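Local atomic coordinates of ribosomal protein S2-related protein (Deinococcus radiodurans, PDB entry 2JH3), a protein that binds a 4Fe-4S iron-sulfur cluster and probably acts as a chelatase of the CbiX type, perhaps inserting iron into sirohydrochlorin. Residues 48-53 with 453-458; 404-409 with 459-464; 417-422 with 427-432; 434-439 with 447-452. One frame throughout, in Å; residues are numbered along the deposited sequence.

Contact 1 of 4, residues 48-53 with 453-458. With SF4 (iron/sulfur cluster), chain E.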
# COMPACT_ATOMS: atom_id res chain seq x y z
N TYR A 48 0.15 -2.88 -23.37
CA TYR A 48 1.53 -2.57 -22.97
C TYR A 48 2.26 -3.81 -22.52
O TYR A 48 1.67 -4.74 -22.02
CB TYR A 48 1.57 -1.49 -21.86
CG TYR A 48 0.96 -0.22 -22.28
CD1 TYR A 48 -0.36 0.01 -22.04
CD2 TYR A 48 1.70 0.76 -22.96
CE1 TYR A 48 -0.98 1.18 -22.49
CE2 TYR A 48 1.09 1.91 -23.45
CZ TYR A 48 -0.26 2.12 -23.18
OH TYR A 48 -0.87 3.30 -23.60
N TRP A 49 3.57 -3.79 -22.67
CA TRP A 49 4.38 -4.85 -22.16
C TRP A 49 4.44 -4.79 -20.61
O TRP A 49 4.24 -5.80 -19.96
CB TRP A 49 5.80 -4.75 -22.79
CG TRP A 49 6.74 -5.85 -22.42
CD1 TRP A 49 6.47 -7.00 -21.76
CD2 TRP A 49 8.15 -5.82 -22.60
NE1 TRP A 49 7.63 -7.72 -21.54
CE2 TRP A 49 8.67 -7.01 -22.07
CE3 TRP A 49 9.01 -4.91 -23.19
CZ2 TRP A 49 10.04 -7.33 -22.11
CZ3 TRP A 49 10.35 -5.23 -23.24
CH2 TRP A 49 10.85 -6.41 -22.70
N GLN A 50 4.70 -3.61 -20.05
CA GLN A 50 5.05 -3.45 -18.65
C GLN A 50 3.95 -2.81 -17.78
O GLN A 50 4.22 -2.42 -16.63
CB GLN A 50 6.34 -2.63 -18.55
CG GLN A 50 7.47 -3.35 -19.13
CD GLN A 50 7.79 -4.57 -18.34
OE1 GLN A 50 7.94 -4.49 -17.11
NE2 GLN A 50 7.87 -5.72 -18.99
N GLN A 51 2.74 -2.68 -18.31
CA GLN A 51 1.61 -2.18 -17.52
C GLN A 51 0.29 -2.60 -18.10
O GLN A 51 0.26 -3.16 -19.19
CB GLN A 51 1.65 -0.65 -17.34
CG GLN A 51 1.45 0.15 -18.64
CD GLN A 51 1.69 1.62 -18.43
OE1 GLN A 51 2.79 2.07 -18.17
NE2 GLN A 51 0.64 2.39 -18.55
N GLU A 52 -0.79 -2.41 -17.33
CA GLU A 52 -2.14 -2.71 -17.82
C GLU A 52 -2.65 -1.57 -18.71
O GLU A 52 -2.37 -0.40 -18.41
CB GLU A 52 -3.09 -2.93 -16.66
CG GLU A 52 -2.79 -4.15 -15.84
CD GLU A 52 -3.95 -4.49 -14.90
OE1 GLU A 52 -4.56 -3.56 -14.25
OE2 GLU A 52 -4.29 -5.70 -14.89
N PRO A 53 -3.44 -1.88 -19.76
CA PRO A 53 -3.82 -3.19 -20.26
C PRO A 53 -2.61 -3.92 -20.76
O PRO A 53 -1.82 -3.30 -21.50
CB PRO A 53 -4.73 -2.89 -21.48
CG PRO A 53 -5.02 -1.45 -21.48
CD PRO A 53 -4.02 -0.78 -20.56
N ALA A 453 -0.07 -14.49 -13.15
CA ALA A 453 0.89 -13.66 -12.55
C ALA A 453 1.27 -12.51 -13.45
O ALA A 453 1.68 -12.70 -14.60
CB ALA A 453 2.10 -14.45 -12.11
N CYS A 454 1.20 -11.30 -12.88
CA CYS A 454 1.50 -10.01 -13.57
C CYS A 454 2.99 -9.57 -13.59
O CYS A 454 3.86 -10.14 -12.88
CB CYS A 454 0.62 -8.87 -12.98
SG CYS A 454 1.14 -8.37 -11.39
N THR A 455 3.31 -8.55 -14.37
CA THR A 455 4.73 -8.15 -14.49
C THR A 455 5.28 -7.61 -13.17
O THR A 455 6.45 -7.77 -12.92
CB THR A 455 5.04 -7.14 -15.63
OG1 THR A 455 4.25 -6.00 -15.45
CG2 THR A 455 4.72 -7.78 -16.99
N VAL A 456 4.43 -7.05 -12.31
CA VAL A 456 4.90 -6.50 -11.03
C VAL A 456 5.31 -7.65 -10.08
O VAL A 456 6.38 -7.57 -9.41
CB VAL A 456 3.89 -5.54 -10.43
CG1 VAL A 456 4.21 -5.21 -8.94
CG2 VAL A 456 3.88 -4.21 -11.23
N LEU A 457 4.52 -8.72 -10.05
CA LEU A 457 4.84 -9.89 -9.26
C LEU A 457 6.07 -10.63 -9.81
O LEU A 457 6.91 -11.06 -9.01
CB LEU A 457 3.66 -10.88 -9.21
CG LEU A 457 3.92 -12.23 -8.52
CD1 LEU A 457 4.38 -11.99 -7.07
CD2 LEU A 457 2.66 -13.08 -8.47
N LEU A 458 6.18 -10.74 -11.14
CA LEU A 458 7.38 -11.37 -11.75
C LEU A 458 8.65 -10.62 -11.35
O LEU A 458 9.66 -11.21 -10.99
CB LEU A 458 7.28 -11.39 -13.26
CG LEU A 458 6.24 -12.30 -13.84
CD1 LEU A 458 5.90 -11.97 -15.26
CD2 LEU A 458 6.69 -13.73 -13.76
FE1 SF4 E . -2.64 -10.97 -10.00
FE2 SF4 E . -0.62 -9.16 -10.01
FE3 SF4 E . -2.91 -8.67 -8.66
FE4 SF4 E . -1.16 -10.56 -7.73
S1 SF4 E . -0.74 -8.27 -7.90
S2 SF4 E . -3.45 -10.81 -7.89
S3 SF4 E . -0.39 -11.46 -9.73
S4 SF4 E . -2.72 -8.79 -10.95
O HOH W 1 2.18 -5.70 -17.53
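The hydroxyl of Thr455 reaches the carbonyl of Trp49 through a single water, which lies 2.9 Å from Thr455 OG1 and donates a hydrogen bond to Trp49 O. Threonine suits this place because its two branches do different work. With chi1 at 57°, OG1 sits between the backbone N and the carbonyl carbon and turns to the water, while the methyl CG2 comes within 3.6 Å of Trp49 O. Gln50 meets the same side chain more loosely, its OE1 4.2 Å from Thr455 CB. The Gln50 chain is bent, and this folds its amide back over the Trp49 ring, with NE2 3.2 Å above one face and displaced toward the rim. His14 bridges the two segments as well, through weak bonds to Gln50 O and Thr455 O. Cys454 SG is 2.4 Å from FE2 of the cluster and accepts a weak hydrogen bond from Leu457 N at 3.7 Å; Leu457 CD2 packs against the sulfide S3. Cys454, N-cap of helix 455-467, is thus a ligand of the 4Fe-4S cluster, while the next residue, Thr455, turns to the loop after strand 43-48 of the CbiX-type domain.

Contact 2 of 4, residues 404-409 with 459-464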
# COMPACT_ATOMS: atom_id res chain seq x y z
N ALA A 404 14.46 -14.16 -16.56
CA ALA A 404 14.36 -15.64 -16.60
C ALA A 404 14.71 -16.29 -15.27
O ALA A 404 14.41 -17.43 -15.00
CB ALA A 404 15.27 -16.17 -17.61
N ARG A 405 15.48 -15.57 -14.50
CA ARG A 405 15.81 -15.93 -13.14
C ARG A 405 14.57 -16.29 -12.29
O ARG A 405 14.70 -17.04 -11.33
CB ARG A 405 16.55 -14.74 -12.53
CG ARG A 405 17.61 -15.04 -11.61
CD ARG A 405 18.88 -15.57 -12.28
NE ARG A 405 19.53 -16.42 -11.29
CZ ARG A 405 19.90 -17.69 -11.45
NH1 ARG A 405 19.78 -18.36 -12.62
NH2 ARG A 405 20.41 -18.29 -10.39
N VAL A 406 13.37 -15.79 -12.66
CA VAL A 406 12.14 -16.25 -11.95
C VAL A 406 11.95 -17.76 -11.99
O VAL A 406 11.30 -18.34 -11.12
CB VAL A 406 10.81 -15.54 -12.46
CG1 VAL A 406 10.87 -14.06 -12.18
CG2 VAL A 406 10.54 -15.80 -13.89
N GLN A 407 12.52 -18.39 -13.02
CA GLN A 407 12.51 -19.84 -13.20
C GLN A 407 13.18 -20.67 -12.06
O GLN A 407 13.00 -21.88 -11.99
CB GLN A 407 13.15 -20.21 -14.53
CG GLN A 407 12.31 -19.88 -15.76
CD GLN A 407 13.11 -19.71 -17.08
OE1 GLN A 407 14.15 -20.36 -17.27
NE2 GLN A 407 12.62 -18.87 -17.99
N ARG A 408 13.92 -20.01 -11.20
CA ARG A 408 14.64 -20.64 -10.12
C ARG A 408 13.87 -20.59 -8.82
O ARG A 408 14.24 -21.27 -7.87
CB ARG A 408 15.98 -19.89 -9.89
CG ARG A 408 16.82 -19.65 -11.13
CD ARG A 408 17.63 -20.85 -11.60
NE ARG A 408 16.83 -21.76 -12.42
CZ ARG A 408 16.47 -22.97 -12.02
NH1 ARG A 408 16.88 -23.46 -10.83
NH2 ARG A 408 15.72 -23.72 -12.83
N ALA A 409 12.85 -19.72 -8.73
CA ALA A 409 12.07 -19.58 -7.51
C ALA A 409 11.35 -20.89 -7.16
O ALA A 409 10.73 -21.50 -8.03
CB ALA A 409 11.05 -18.42 -7.65
N ALA A 459 8.62 -9.31 -11.42
CA ALA A 459 9.82 -8.53 -10.98
C ALA A 459 10.15 -8.68 -9.48
O ALA A 459 11.33 -8.68 -9.05
CB ALA A 459 9.58 -7.06 -11.32
N ALA A 460 9.12 -8.78 -8.66
CA ALA A 460 9.32 -8.98 -7.19
C ALA A 460 9.93 -10.38 -6.92
O ALA A 460 10.80 -10.54 -6.02
CB ALA A 460 7.99 -8.81 -6.44
N VAL A 461 9.50 -11.38 -7.69
CA VAL A 461 10.07 -12.70 -7.53
C VAL A 461 11.50 -12.71 -8.03
O VAL A 461 12.43 -13.28 -7.39
CB VAL A 461 9.25 -13.80 -8.25
CG1 VAL A 461 10.02 -15.11 -8.19
CG2 VAL A 461 7.93 -13.96 -7.55
N ARG A 462 11.74 -12.05 -9.17
CA ARG A 462 13.15 -11.86 -9.61
C ARG A 462 14.04 -11.26 -8.50
O ARG A 462 15.07 -11.81 -8.19
CB ARG A 462 13.23 -11.00 -10.87
CG ARG A 462 14.69 -10.76 -11.41
CD ARG A 462 14.66 -9.58 -12.38
NE ARG A 462 14.14 -8.48 -11.60
CZ ARG A 462 13.55 -7.38 -12.04
NH1 ARG A 462 13.42 -7.18 -13.32
NH2 ARG A 462 13.08 -6.50 -11.17
N ASP A 463 13.62 -10.18 -7.83
CA ASP A 463 14.42 -9.60 -6.77
C ASP A 463 14.62 -10.53 -5.60
O ASP A 463 15.71 -10.59 -5.04
CB ASP A 463 13.77 -8.34 -6.24
CG ASP A 463 13.58 -7.31 -7.30
OD1 ASP A 463 14.32 -7.35 -8.32
OD2 ASP A 463 12.69 -6.45 -7.13
N GLU A 464 13.61 -11.30 -5.26
CA GLU A 464 13.74 -12.25 -4.17
C GLU A 464 14.79 -13.33 -4.45
O GLU A 464 15.67 -13.56 -3.64
CB GLU A 464 12.40 -12.87 -3.87
CG GLU A 464 12.36 -13.87 -2.70
CD GLU A 464 12.72 -13.25 -1.34
OE1 GLU A 464 12.62 -12.00 -1.15
OE2 GLU A 464 13.12 -14.07 -0.47
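Ala409 and Val461 meet methyl to methyl, with Ala409 CB only 3.5 Å from Val461 CG1, and this is the tight heart of the contact. Val461 holds CG1 anti to its backbone N (chi1 172°), which carries that methyl out from the helix to the alanine. Val406 continues the apolar patch: its CG1 lies 4.2 Å from Val461 CG1 and comes within 3.7 Å of the backbone atom Arg462 N. The backbones come close, with the CA atoms of Val406 and Arg462 5.1 Å apart, which small side chains allow: the lone methyl of Ala409 and the branched but short Val406 and Val461. Trp392 of helix 392-398 packs on both valines, so the core is shared by three elements.

The other side is looser and polar. Arg462 gives only the root of its side chain to the contact, CB lying 4.1 Å from Val406 CG1. The chain then bends at chi3 (58°) and leads its guanidinium away, where NH2 forms a salt bridge of 3.2 Å with Asp463 OD1, that oxygen lying close to the guanidinium plane; a weaker bond runs from NE to the same oxygen. One guanidinium face rests over Ala459 CA. Arg405, which is exposed, leads its charged end away from residues 459-464, its side chain touching Val465 further along the helix, and lays one guanidinium face over Arg408 CG. Apolar groups inside and charged groups outside are the usual division for an amphipathic helix, here helix 455-467 packed against the 3-10 segment that runs through residues 404-408 of the cluster-binding domain.

Contact 3 of 4, residues 417-422 with 427-432. With SF4 (iron/sulfur cluster), chain E.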
# COMPACT_ATOMS: atom_id res chain seq x y z
N VAL A 417 6.34 -14.42 -1.85
CA VAL A 417 6.34 -13.13 -2.52
C VAL A 417 4.92 -12.74 -2.94
O VAL A 417 4.55 -11.62 -2.72
CB VAL A 417 7.29 -13.14 -3.75
CG1 VAL A 417 7.28 -11.78 -4.49
CG2 VAL A 417 8.70 -13.49 -3.30
N ALA A 418 4.14 -13.67 -3.49
CA ALA A 418 2.79 -13.36 -3.89
C ALA A 418 1.96 -12.90 -2.70
O ALA A 418 1.19 -11.94 -2.82
CB ALA A 418 2.20 -14.51 -4.56
N ALA A 419 2.12 -13.50 -1.51
CA ALA A 419 1.35 -13.04 -0.32
C ALA A 419 1.66 -11.58 -0.01
O ALA A 419 0.77 -10.78 0.30
CB ALA A 419 1.66 -13.91 0.92
N GLN A 420 2.91 -11.19 -0.21
CA GLN A 420 3.34 -9.81 0.07
C GLN A 420 2.92 -8.83 -1.02
O GLN A 420 2.44 -7.74 -0.71
CB GLN A 420 4.84 -9.74 0.27
CG GLN A 420 5.37 -10.42 1.57
CD GLN A 420 4.64 -10.03 2.91
OE1 GLN A 420 4.57 -8.85 3.27
NE2 GLN A 420 4.06 -11.07 3.62
N VAL A 421 3.12 -9.19 -2.28
CA VAL A 421 2.77 -8.30 -3.41
C VAL A 421 1.27 -8.21 -3.66
O VAL A 421 0.69 -7.13 -3.69
CB VAL A 421 3.39 -8.85 -4.66
CG1 VAL A 421 2.86 -8.13 -5.94
CG2 VAL A 421 4.90 -8.61 -4.56
N CYS A 422 0.64 -9.35 -3.74
CA CYS A 422 -0.76 -9.43 -4.09
C CYS A 422 -1.72 -8.86 -3.02
O CYS A 422 -2.89 -8.55 -3.31
CB CYS A 422 -1.15 -10.85 -4.41
SG CYS A 422 -0.28 -11.58 -5.80
N ARG A 427 -7.57 -8.32 -6.76
CA ARG A 427 -7.81 -9.60 -7.41
C ARG A 427 -7.46 -10.77 -6.53
O ARG A 427 -6.73 -10.62 -5.51
CB ARG A 427 -7.02 -9.66 -8.72
CG ARG A 427 -7.52 -8.73 -9.77
CD ARG A 427 -6.73 -8.95 -11.04
NE ARG A 427 -7.34 -8.46 -12.31
CZ ARG A 427 -6.87 -7.52 -13.12
NH1 ARG A 427 -7.45 -7.33 -14.29
NH2 ARG A 427 -5.75 -6.86 -12.85
N THR A 428 -8.02 -11.93 -6.90
CA THR A 428 -7.82 -13.25 -6.26
C THR A 428 -7.08 -14.16 -7.26
O THR A 428 -7.57 -14.40 -8.36
CB THR A 428 -9.21 -13.91 -5.91
OG1 THR A 428 -9.89 -13.12 -4.91
CG2 THR A 428 -9.02 -15.30 -5.30
N ARG A 429 -5.89 -14.61 -6.86
CA ARG A 429 -4.96 -15.41 -7.72
C ARG A 429 -5.42 -16.81 -7.95
O ARG A 429 -5.01 -17.76 -7.30
CB ARG A 429 -3.52 -15.31 -7.20
CG ARG A 429 -3.29 -15.69 -5.77
CD ARG A 429 -1.88 -15.25 -5.36
NE ARG A 429 -1.48 -15.60 -3.98
CZ ARG A 429 -1.78 -14.86 -2.92
NH1 ARG A 429 -1.31 -15.22 -1.73
NH2 ARG A 429 -2.51 -13.75 -3.02
N LEU A 430 -6.26 -16.97 -8.95
CA LEU A 430 -6.79 -18.26 -9.36
C LEU A 430 -5.69 -19.24 -9.76
O LEU A 430 -5.79 -20.47 -9.57
CB LEU A 430 -7.67 -18.04 -10.56
CG LEU A 430 -9.19 -17.95 -10.41
CD1 LEU A 430 -9.74 -17.53 -9.05
CD2 LEU A 430 -9.78 -17.25 -11.62
N TRP A 431 -4.62 -18.67 -10.29
CA TRP A 431 -3.51 -19.43 -10.82
C TRP A 431 -2.70 -20.07 -9.70
O TRP A 431 -1.85 -20.90 -9.95
CB TRP A 431 -2.62 -18.53 -11.68
CG TRP A 431 -2.07 -17.26 -10.96
CD1 TRP A 431 -2.62 -16.02 -11.02
CD2 TRP A 431 -0.91 -17.14 -10.14
NE1 TRP A 431 -1.93 -15.14 -10.23
CE2 TRP A 431 -0.84 -15.79 -9.71
CE3 TRP A 431 0.11 -18.03 -9.73
CZ2 TRP A 431 0.17 -15.31 -8.87
CZ3 TRP A 431 1.15 -17.52 -8.94
CH2 TRP A 431 1.17 -16.19 -8.51
N ALA A 432 -2.87 -19.56 -8.48
CA ALA A 432 -2.17 -20.09 -7.31
C ALA A 432 -3.09 -20.98 -6.45
O ALA A 432 -2.77 -21.28 -5.31
CB ALA A 432 -1.60 -18.93 -6.52
FE1 SF4 E . -2.64 -10.97 -10.00
FE2 SF4 E . -0.62 -9.16 -10.01
FE3 SF4 E . -2.91 -8.67 -8.66
FE4 SF4 E . -1.16 -10.56 -7.73
S1 SF4 E . -0.74 -8.27 -7.90
S2 SF4 E . -3.45 -10.81 -7.89
S3 SF4 E . -0.39 -11.46 -9.73
S4 SF4 E . -2.72 -8.79 -10.95
O HOH W 2 -2.28 -11.81 -0.45
O HOH W 3 -5.07 -10.10 -3.36
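The torsions of Arg429 and Cys422 send one side chain to the helix and the other to the cluster. In Arg429, CG stands between the backbone N and the carbonyl carbon (chi1 56°) and the chain then runs out straight to NE, reaching across to the helix; in Cys422, SG is anti to the carbonyl carbon (chi1 -62°) and turns to the cluster, 2.4 Å from FE4. The guanidinium lies along the helix surface, with Ala418 CB over one face, 3.9 Å from NE. NH1 approaches Ala419 CA at 3.7 Å, and NH2 touches Cys422 through CB, at 3.5 Å. Ala418, with only a methyl to offer, lets the flat group lie close to the helix. Arg429 is the centre of an inverse gamma turn that ends strand 427-429, which runs nearly antiparallel to helix 417-422. NH2 also donates to a water at 3.2 Å, and that water makes a weak bond to Ala419 O. A leucine in place of Arg429 would probably leave this water without its donor and take a positive charge from beside Cys422. Arg429 CB lies 3.4 Å above one face of the Trp431 ring, toward its rim. The edge of that indole points at the cluster, CZ2 being 4.0 Å from the sulfide S3.

Contact 4 of 4, residues 434-439 with 447-452. With SF4 (iron/sulfur cluster), chain E.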
# COMPACT_ATOMS: atom_id res chain seq x y z
N HIS A 434 -6.06 -20.12 -5.27
CA HIS A 434 -7.02 -19.35 -4.47
C HIS A 434 -8.33 -19.38 -5.22
O HIS A 434 -8.37 -19.27 -6.41
CB HIS A 434 -6.51 -17.93 -4.28
CG HIS A 434 -5.38 -17.81 -3.32
ND1 HIS A 434 -5.27 -16.76 -2.44
CD2 HIS A 434 -4.31 -18.63 -3.07
CE1 HIS A 434 -4.19 -16.94 -1.68
NE2 HIS A 434 -3.61 -18.07 -2.03
N THR A 435 -9.43 -19.45 -4.54
CA THR A 435 -10.73 -19.51 -5.25
C THR A 435 -11.54 -18.23 -5.01
O THR A 435 -11.39 -17.55 -4.01
CB THR A 435 -11.55 -20.75 -4.79
OG1 THR A 435 -11.72 -20.69 -3.37
CG2 THR A 435 -10.85 -22.04 -5.15
N LEU A 436 -12.45 -17.92 -5.92
CA LEU A 436 -13.30 -16.74 -5.87
C LEU A 436 -14.75 -17.20 -6.19
O LEU A 436 -15.06 -17.54 -7.34
CB LEU A 436 -12.85 -15.69 -6.93
CG LEU A 436 -13.60 -14.38 -7.02
CD1 LEU A 436 -13.51 -13.62 -5.74
CD2 LEU A 436 -13.09 -13.52 -8.22
N GLY A 437 -15.60 -17.17 -5.18
CA GLY A 437 -16.91 -17.71 -5.32
C GLY A 437 -17.92 -16.76 -5.93
O GLY A 437 -18.95 -17.23 -6.48
N GLN A 438 -17.69 -15.46 -5.79
CA GLN A 438 -18.60 -14.38 -6.21
C GLN A 438 -17.78 -13.21 -6.73
O GLN A 438 -16.78 -12.80 -6.09
CB GLN A 438 -19.39 -13.89 -5.04
CG GLN A 438 -20.52 -14.85 -4.53
CD GLN A 438 -21.07 -14.39 -3.22
OE1 GLN A 438 -20.37 -14.40 -2.17
NE2 GLN A 438 -22.34 -13.99 -3.22
N THR A 439 -18.17 -12.68 -7.88
CA THR A 439 -17.51 -11.52 -8.45
C THR A 439 -18.35 -10.26 -8.34
O THR A 439 -19.47 -10.27 -7.82
CB THR A 439 -17.17 -11.65 -9.93
OG1 THR A 439 -18.37 -11.52 -10.68
CG2 THR A 439 -16.46 -12.94 -10.25
N GLY A 447 -14.68 -8.64 -5.53
CA GLY A 447 -14.49 -9.98 -6.11
C GLY A 447 -14.04 -9.88 -7.53
O GLY A 447 -14.86 -9.69 -8.40
N LEU A 448 -12.71 -9.93 -7.75
CA LEU A 448 -12.17 -9.84 -9.08
C LEU A 448 -11.18 -10.96 -9.30
O LEU A 448 -10.35 -11.17 -8.46
CB LEU A 448 -11.44 -8.52 -9.24
CG LEU A 448 -12.15 -7.16 -9.25
CD1 LEU A 448 -12.66 -6.77 -7.94
CD2 LEU A 448 -11.17 -6.13 -9.63
N PRO A 449 -11.29 -11.69 -10.38
CA PRO A 449 -10.23 -12.73 -10.61
C PRO A 449 -8.91 -12.28 -11.20
O PRO A 449 -8.84 -11.34 -11.99
CB PRO A 449 -10.92 -13.69 -11.57
CG PRO A 449 -11.94 -12.84 -12.34
CD PRO A 449 -12.37 -11.74 -11.41
N CYS A 450 -7.85 -12.99 -10.82
CA CYS A 450 -6.52 -12.86 -11.39
C CYS A 450 -6.21 -14.19 -12.09
O CYS A 450 -6.18 -15.26 -11.44
CB CYS A 450 -5.42 -12.57 -10.38
SG CYS A 450 -3.81 -12.48 -11.21
N ALA A 451 -6.03 -14.12 -13.43
CA ALA A 451 -5.90 -15.31 -14.23
C ALA A 451 -4.43 -15.67 -14.46
O ALA A 451 -4.14 -16.75 -15.01
CB ALA A 451 -6.65 -15.13 -15.60
N GLU A 452 -3.50 -14.79 -14.07
CA GLU A 452 -2.08 -15.00 -14.44
C GLU A 452 -1.21 -14.01 -13.63
O GLU A 452 -1.60 -12.84 -13.44
CB GLU A 452 -1.82 -14.84 -15.97
CG GLU A 452 -0.41 -15.28 -16.32
CD GLU A 452 -0.10 -15.28 -17.77
OE1 GLU A 452 -0.94 -14.84 -18.55
OE2 GLU A 452 0.96 -15.78 -18.10
FE1 SF4 E . -2.64 -10.97 -10.00
FE2 SF4 E . -0.62 -9.16 -10.01
FE3 SF4 E . -2.91 -8.67 -8.66
FE4 SF4 E . -1.16 -10.56 -7.73
S1 SF4 E . -0.74 -8.27 -7.90
S2 SF4 E . -3.45 -10.81 -7.89
S3 SF4 E . -0.39 -11.46 -9.73
S4 SF4 E . -2.72 -8.79 -10.95
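Leu436 lies across the backbone of Gly447, Leu448 and Pro449. Its CB points toward that segment, and CG, anti to the backbone N (chi1 -179°), lays the two methyls one after the other along the chain. CD1 meets Gly447 CA at 3.8 Å; CD2 presses on the peptide link between Leu448 and Pro449, 3.4 Å from Pro449 N, and touches Pro449 CD. Proline suits this spot because its nitrogen carries no hydrogen that a methyl would mask. An alanine in place of Leu436 would probably open a gap over Gly447 and leave one side of Pro449 less well packed. Glycine at 447 is equally fitting, for a CB there would collide with Gln438 O. Beside it, Thr439 CA makes a CA-H...O contact with Gly447 O at 3.2 Å, bent to 126° at the hydrogen, while Thr439 OG1 bonds outside the contact to Glu383. Further along the strand, Cys450 SG binds FE1 of the cluster at 2.3 Å and accepts a weak hydrogen bond from Glu452 N. Methyls over peptide atoms, with a single CA-H...O contact, imply that between these two segments the hold is by close fit, the polar bonds of the loop, such as Leu436 O to His382, going elsewhere.

How the contacts relate
All four contacts involve the 4Fe-4S domain. Contact 1 spans some 400 residues, tying the CbiX-type domain to the C-terminal helix 455-467. Its segments alternate along the chain with those of contact 2, and contacts 3 and 4 lie in series between the two segments of contact 2. Contacts 1 and 2 share helix 455-467, their centres 14 Å apart. Contacts 3 and 4, centres 10 Å apart, meet through the parallel strands 427-429 and 448-450. A salt bridge from Glu52 to Arg427 joins contacts 1 and 3, and Ala460 of contact 2 touches Val417 and Val421 of contact 3. Contacts 1, 3 and 4 each bring one cysteine to the cluster, with Cys425 the fourth, so helices, two-stranded sheet and chelatase-like domain converge around it.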